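Local atomic coordinates of probable transcriptional regulator (Pseudomonas aeruginosa, PDB entry 2HR3), a protein that probably binds DNA as a dimeric transcriptional regulator of the MarR family. Residues H12-S15 with Q16-L20. Numbering follows the deposited sequence.
Sequences HLRS and QVTTL
The side chain of Gln-16 runs back beside the carbonyl oxygen of His-12, one turn earlier. With CG anti to the carbonyl carbon (chi1 -68°) and the chain extended beyond it, the amide reaches the preceding turn, where NE2 comes to 3.8 Å from CB of His-12 and OE1 to 3.3 Å from CA of Leu-13. CD of Gln-16 sits only 3.0 Å from O of His-12, a tight approach. OE1 and that oxygen are both acceptors, so their approach is no bond; a long, unbranched side chain can lie along the backbone here and still pack on Gly-135 of the second subunit. His-12 O instead accepts two bonds, from N of Gln-16 and from OG of Ser-15 at 3.1 Å. Serine suits this place because its short side chain carries a donor close to the backbone, and chi1 of 68° sets OG near that oxygen. Ser-15 O also accepts two bonds, but both from Thr-19: its N and its OG1, the latter 2.7 Å away and above the carbonyl plane. Leu-13 crosses Gln-16 at about a right angle and lies alongside Val-17, CD1 3.7 Å from CG2. Both apolar types suit a buried face: Leu-13 packs on Leu-138 and Leu-141 of helix 125-142, Val-17 on Val-17 of the second subunit. Arg-14, bent at chi3, forms a salt bridge through NE with Glu-112 of that subunit. Successive i to i+4 backbone bonds define an alpha-helix, within which Ser and Thr hydroxyls commonly bond back to carbonyls; here it is amino-terminal helix 4-26, in the helical dimer interface characteristic of MarR proteins.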
ATOM      1  N   HIS A  12       3.317  -3.183 -15.830  1.00 51.83           N
ATOM      2  CA  HIS A  12       2.026  -3.822 -15.634  1.00 53.07           C
ATOM      3  C   HIS A  12       1.811  -4.454 -14.269  1.00 53.57           C
ATOM      4  O   HIS A  12       0.841  -4.178 -13.604  1.00 54.25           O
ATOM      5  CB  HIS A  12       1.851  -4.888 -16.699  1.00 53.85           C
ATOM      6  CG  HIS A  12       1.741  -4.322 -18.059  1.00 55.05           C
ATOM      7  ND1 HIS A  12       2.138  -5.004 -19.180  1.00 58.75           N
ATOM      8  CD2 HIS A  12       1.296  -3.118 -18.478  1.00 59.17           C
ATOM      9  CE1 HIS A  12       1.908  -4.260 -20.245  1.00 61.48           C
ATOM     10  NE2 HIS A  12       1.418  -3.099 -19.842  1.00 62.26           N
ATOM     11  N   LEU A  13       2.708  -5.348 -13.884  1.00 53.76           N
ATOM     12  CA  LEU A  13       2.640  -5.967 -12.576  1.00 53.23           C
ATOM     13  C   LEU A  13       2.569  -4.919 -11.486  1.00 54.75           C
ATOM     14  O   LEU A  13       1.706  -4.999 -10.618  1.00 55.86           O
ATOM     15  CB  LEU A  13       3.812  -6.914 -12.347  1.00 52.00           C
ATOM     16  CG  LEU A  13       3.821  -7.613 -10.995  1.00 50.68           C
ATOM     17  CD1 LEU A  13       2.498  -8.274 -10.701  1.00 53.72           C
ATOM     18  CD2 LEU A  13       4.844  -8.602 -10.983  1.00 49.87           C
ATOM     19  N   ARG A  14       3.474  -3.937 -11.499  1.00 55.62           N
ATOM     20  CA  ARG A  14       3.379  -2.792 -10.569  1.00 55.28           C
ATOM     21  C   ARG A  14       1.973  -2.125 -10.525  1.00 55.30           C
ATOM     22  O   ARG A  14       1.429  -1.849  -9.463  1.00 54.33           O
ATOM     23  CB  ARG A  14       4.397  -1.709 -10.964  1.00 54.64           C
ATOM     24  CG  ARG A  14       4.471  -0.520  -9.901  1.00 55.90           C
ATOM     25  CD  ARG A  14       5.274   0.706 -10.345  1.00 58.21           C
ATOM     26  NE  ARG A  14       4.969   1.172 -11.703  1.00 62.90           N
ATOM     27  CZ  ARG A  14       3.838   1.807 -12.038  1.00 63.05           C
ATOM     28  NH1 ARG A  14       2.879   2.012 -11.176  1.00 61.10           N
ATOM     29  NH2 ARG A  14       3.630   2.201 -13.273  1.00 67.20           N
ATOM     30  N   SER A  15       1.394  -1.824 -11.678  1.00 56.03           N
ATOM     31  CA  SER A  15       0.162  -1.031 -11.652  1.00 58.04           C
ATOM     32  C   SER A  15      -0.955  -1.905 -11.137  1.00 56.49           C
ATOM     33  O   SER A  15      -1.689  -1.483 -10.284  1.00 58.12           O
ATOM     34  CB  SER A  15      -0.188  -0.370 -13.005  1.00 58.08           C
ATOM     35  OG  SER A  15      -0.527  -1.368 -13.952  1.00 64.53           O
ATOM     36  N   GLN A  16      -0.951  -3.157 -11.527  1.00 55.60           N
ATOM     37  CA  GLN A  16      -1.961  -4.115 -11.097  1.00 55.85           C
ATOM     38  C   GLN A  16      -2.046  -4.395  -9.620  1.00 57.34           C
ATOM     39  O   GLN A  16      -3.113  -4.691  -9.113  1.00 58.60           O
ATOM     40  CB  GLN A  16      -1.671  -5.420 -11.764  1.00 54.53           C
ATOM     41  CG  GLN A  16      -1.898  -5.357 -13.255  1.00 56.41           C
ATOM     42  CD  GLN A  16      -1.082  -6.371 -14.072  1.00 53.58           C
ATOM     43  OE1 GLN A  16      -0.276  -7.157 -13.548  1.00 49.11           O
ATOM     44  NE2 GLN A  16      -1.331  -6.378 -15.347  1.00 54.86           N
ATOM     45  N   VAL A  17      -0.884  -4.489  -8.991  1.00 57.54           N
ATOM     46  CA  VAL A  17      -0.738  -4.935  -7.633  1.00 57.96           C
ATOM     47  C   VAL A  17      -0.992  -3.694  -6.795  1.00 58.03           C
ATOM     48  O   VAL A  17      -1.560  -3.794  -5.751  1.00 59.28           O
ATOM     49  CB  VAL A  17       0.695  -5.533  -7.399  1.00 57.19           C
ATOM     50  CG1 VAL A  17       1.161  -5.306  -6.057  1.00 60.40           C
ATOM     51  CG2 VAL A  17       0.749  -7.011  -7.667  1.00 57.44           C
ATOM     52  N   THR A  18      -0.607  -2.508  -7.266  1.00 59.12           N
ATOM     53  CA  THR A  18      -0.824  -1.272  -6.473  1.00 59.28           C
ATOM     54  C   THR A  18      -2.287  -0.829  -6.609  1.00 59.26           C
ATOM     55  O   THR A  18      -2.936  -0.494  -5.646  1.00 60.30           O
ATOM     56  CB  THR A  18       0.191  -0.116  -6.743  1.00 58.22           C
ATOM     57  OG1 THR A  18      -0.121   0.582  -7.933  1.00 62.34           O
ATOM     58  CG2 THR A  18       1.679  -0.576  -6.810  1.00 60.55           C
ATOM     59  N   THR A  19      -2.799  -0.885  -7.804  1.00 59.01           N
ATOM     60  CA  THR A  19      -4.198  -0.688  -8.024  1.00 60.25           C
ATOM     61  C   THR A  19      -5.113  -1.635  -7.252  1.00 60.50           C
ATOM     62  O   THR A  19      -6.110  -1.139  -6.693  1.00 61.64           O
ATOM     63  CB  THR A  19      -4.508  -0.818  -9.516  1.00 60.92           C
ATOM     64  OG1 THR A  19      -3.764   0.194 -10.214  1.00 60.03           O
ATOM     65  CG2 THR A  19      -5.997  -0.625  -9.767  1.00 64.33           C
ATOM     66  N   LEU A  20      -4.843  -2.950  -7.224  1.00 59.00           N
ATOM     67  CA  LEU A  20      -5.650  -3.800  -6.390  1.00 59.43           C
ATOM     68  C   LEU A  20      -5.517  -3.441  -4.903  1.00 61.69           C
ATOM     69  O   LEU A  20      -6.510  -3.438  -4.194  1.00 62.25           O
ATOM     70  CB  LEU A  20      -5.414  -5.281  -6.641  1.00 58.62           C
ATOM     71  CG  LEU A  20      -6.284  -6.293  -5.892  1.00 57.71           C
ATOM     72  CD1 LEU A  20      -7.779  -6.080  -6.075  1.00 60.42           C
ATOM     73  CD2 LEU A  20      -5.994  -7.768  -6.217  1.00 58.07           C
TER